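Putative aspartate aminotransferase (PDB 1IUG) is a pyridoxal-phosphate-dependent enzyme of the class-V aminotransferase family that probably transfers amino groups between aspartate and 2-oxoglutarate. Local coordinates at residues Arg89-Ala94 with Val101-Tyr106. Numbering follows the deposited sequence.
Sequences RFYEIA and VERLDY. With PO4 (phosphate ion), chain C.
Tyr91 reaches out from helix 85-96 and lays one face of its ring under the side chain of Arg103 on the neighbouring strand. The arginine chain crosses the tyrosine at about a right angle. Arg103 CG sits over the ring, offset toward its rim, 3.7 Å from the centroid of the Tyr91 ring, a CH-pi contact. A bend at chi2 (-62°) then carries the chain on across the same ring, so that Arg103 NH1 ends 3.5 Å from Tyr91 CE2. The guanidinium makes a cation-pi contact there, tilted 43° from the ring plane rather than stacked flat on it. Val101 meets the edge of this ring, with Val101 CG1 lying 3.4 Å from Tyr91 CD1. The other methyl, Val101 CG2, packs on Ala94 CB at 3.5 Å, about one helical turn further along. No direct hydrogen bond joins the two segments. Instead, a water in the plane of the tyrosine ring links Tyr91 OH to Val101 O, to which it donates at 2.8 Å.

The guanidinium has a second partner in its own strand: Arg103 NE forms a salt bridge to Asp105 OD1, although the hydrogen bond within it is weak. Val101 and Arg103 also touch strand 77-82, while Phe90 and Ile93 pack against helix 60-71. On another side of the helix, Arg89 NH2 donates to O3 of a phosphate ion, probably from the crystallisation liquor, and also bonds Thr61 OG1.

Segments 89-94 and 101-105 run nearly antiparallel, at 164°, their axes 9.4 Å apart at closest. This is the returning half of a beta-alpha-beta unit, in which helix 85-96 connects the parallel strands 77-82 and 100-105 at the margin of the seven-stranded mixed sheet characteristic of the large domain in fold-type I pyridoxal-phosphate enzymes.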
loop_
_atom_site.group_PDB
_atom_site.type_symbol
_atom_site.label_atom_id
_atom_site.label_comp_id
_atom_site.label_asym_id
_atom_site.label_seq_id
_atom_site.Cartn_x
_atom_site.Cartn_y
_atom_site.Cartn_z
ATOM N N ARG A 89 1.836 13.510 -14.465
ATOM C CA ARG A 89 2.252 12.749 -13.296
ATOM C C ARG A 89 3.639 12.107 -13.378
ATOM O O ARG A 89 4.436 12.162 -12.432
ATOM C CB ARG A 89 1.190 11.691 -13.017
ATOM C CG ARG A 89 0.772 11.583 -11.549
ATOM C CD ARG A 89 1.328 10.340 -10.879
ATOM N NE ARG A 89 0.323 9.786 -9.971
ATOM C CZ ARG A 89 -0.854 10.326 -9.665
ATOM N NH1 ARG A 89 -1.220 11.475 -10.220
ATOM N NH2 ARG A 89 -1.660 9.717 -8.808
ATOM N N PHE A 90 3.937 11.476 -14.480
ATOM C CA PHE A 90 5.211 10.858 -14.691
ATOM C C PHE A 90 6.402 11.850 -14.669
ATOM O O PHE A 90 7.508 11.534 -14.192
ATOM C CB PHE A 90 5.133 10.109 -16.010
ATOM C CG PHE A 90 5.413 8.652 -15.941
ATOM C CD1 PHE A 90 4.998 7.822 -16.977
ATOM C CD2 PHE A 90 6.136 8.119 -14.878
ATOM C CE1 PHE A 90 5.284 6.485 -16.961
ATOM C CE2 PHE A 90 6.439 6.757 -14.864
ATOM C CZ PHE A 90 6.012 5.939 -15.909
ATOM N N TYR A 91 6.148 13.037 -15.231
ATOM C CA TYR A 91 7.099 14.127 -15.305
ATOM C C TYR A 91 7.577 14.544 -13.908
ATOM O O TYR A 91 8.779 14.656 -13.663
ATOM C CB TYR A 91 6.458 15.313 -16.040
ATOM C CG TYR A 91 7.232 16.618 -15.938
ATOM C CD1 TYR A 91 8.455 16.780 -16.587
ATOM C CD2 TYR A 91 6.743 17.691 -15.181
ATOM C CE1 TYR A 91 9.177 17.971 -16.485
ATOM C CE2 TYR A 91 7.459 18.890 -15.077
ATOM C CZ TYR A 91 8.676 19.019 -15.732
ATOM O OH TYR A 91 9.403 20.186 -15.633
ATOM N N GLU A 92 6.624 14.756 -12.998
ATOM C CA GLU A 92 6.930 15.148 -11.622
ATOM C C GLU A 92 7.743 14.070 -10.911
ATOM O O GLU A 92 8.678 14.375 -10.174
ATOM C CB GLU A 92 5.647 15.437 -10.842
ATOM C CG GLU A 92 4.835 16.624 -11.358
ATOM C CD GLU A 92 3.525 16.821 -10.599
ATOM O OE1 GLU A 92 3.387 16.289 -9.474
ATOM O OE2 GLU A 92 2.626 17.508 -11.129
ATOM N N ILE A 93 7.389 12.808 -11.137
ATOM C CA ILE A 93 8.112 11.686 -10.536
ATOM C C ILE A 93 9.566 11.677 -11.018
ATOM O O ILE A 93 10.487 11.427 -10.237
ATOM C CB ILE A 93 7.431 10.331 -10.880
ATOM C CG1 ILE A 93 6.123 10.189 -10.099
ATOM C CG2 ILE A 93 8.373 9.157 -10.590
ATOM C CD1 ILE A 93 5.332 8.947 -10.435
ATOM N N ALA A 94 9.760 11.957 -12.306
ATOM C CA ALA A 94 11.093 11.990 -12.905
ATOM C C ALA A 94 11.933 13.110 -12.291
ATOM O O ALA A 94 13.124 12.929 -12.030
ATOM C CB ALA A 94 10.990 12.163 -14.414
ATOM N N VAL A 101 14.887 16.202 -17.179
ATOM C CA VAL A 101 13.693 15.938 -17.962
ATOM C C VAL A 101 13.275 16.904 -19.069
ATOM O O VAL A 101 13.064 18.101 -18.826
ATOM C CB VAL A 101 12.480 15.753 -17.006
ATOM C CG1 VAL A 101 11.269 15.239 -17.769
ATOM C CG2 VAL A 101 12.841 14.806 -15.866
ATOM N N GLU A 102 13.139 16.365 -20.282
ATOM C CA GLU A 102 12.659 17.146 -21.417
ATOM C C GLU A 102 11.158 16.904 -21.426
ATOM O O GLU A 102 10.696 15.779 -21.593
ATOM C CB GLU A 102 13.263 16.702 -22.753
ATOM C CG GLU A 102 12.621 17.428 -23.945
ATOM C CD GLU A 102 13.416 17.305 -25.232
ATOM O OE1 GLU A 102 12.855 16.815 -26.236
ATOM O OE2 GLU A 102 14.595 17.719 -25.248
ATOM N N ARG A 103 10.414 17.982 -21.256
ATOM C CA ARG A 103 8.968 17.951 -21.179
ATOM C C ARG A 103 8.344 18.517 -22.461
ATOM O O ARG A 103 8.501 19.699 -22.770
ATOM C CB ARG A 103 8.597 18.755 -19.923
ATOM C CG ARG A 103 7.197 18.662 -19.354
ATOM C CD ARG A 103 6.115 19.136 -20.274
ATOM N NE ARG A 103 4.851 19.363 -19.563
ATOM C CZ ARG A 103 4.724 19.971 -18.383
ATOM N NH1 ARG A 103 5.787 20.435 -17.736
ATOM N NH2 ARG A 103 3.519 20.127 -17.850
ATOM N N LEU A 104 7.685 17.650 -23.229
ATOM C CA LEU A 104 7.024 18.056 -24.468
ATOM C C LEU A 104 5.509 18.109 -24.263
ATOM O O LEU A 104 4.853 17.072 -24.131
ATOM C CB LEU A 104 7.364 17.092 -25.606
ATOM C CG LEU A 104 8.829 16.977 -26.037
ATOM C CD1 LEU A 104 8.918 16.055 -27.245
ATOM C CD2 LEU A 104 9.404 18.353 -26.372
ATOM N N ASP A 105 4.958 19.321 -24.253
ATOM C CA ASP A 105 3.526 19.519 -24.039
ATOM C C ASP A 105 2.617 19.326 -25.242
ATOM O O ASP A 105 2.910 19.784 -26.346
ATOM C CB ASP A 105 3.256 20.901 -23.439
ATOM C CG ASP A 105 3.631 20.984 -21.978
ATOM O OD1 ASP A 105 2.808 20.576 -21.131
ATOM O OD2 ASP A 105 4.748 21.464 -21.679
ATOM N N TYR A 106 1.493 18.661 -25.000
ATOM C CA TYR A 106 0.484 18.419 -26.017
ATOM C C TYR A 106 -0.854 18.825 -25.432
ATOM O O TYR A 106 -1.052 18.765 -24.218
ATOM C CB TYR A 106 0.414 16.937 -26.390
ATOM C CG TYR A 106 1.630 16.421 -27.104
ATOM C CD1 TYR A 106 2.725 15.951 -26.390
ATOM C CD2 TYR A 106 1.687 16.402 -28.497
ATOM C CE1 TYR A 106 3.850 15.473 -27.039
ATOM C CE2 TYR A 106 2.803 15.927 -29.156
ATOM C CZ TYR A 106 3.883 15.461 -28.421
ATOM O OH TYR A 106 4.988 14.960 -29.060
HETATM P P PO4 C . -5.739 10.058 -8.422
HETATM O O1 PO4 C . -5.842 10.410 -6.929
HETATM O O2 PO4 C . -6.033 11.279 -9.300
HETATM O O3 PO4 C . -4.367 9.484 -8.758
HETATM O O4 PO4 C . -6.840 8.972 -8.705
HETATM O O HOH W 1 12.080 20.042 -17.067
#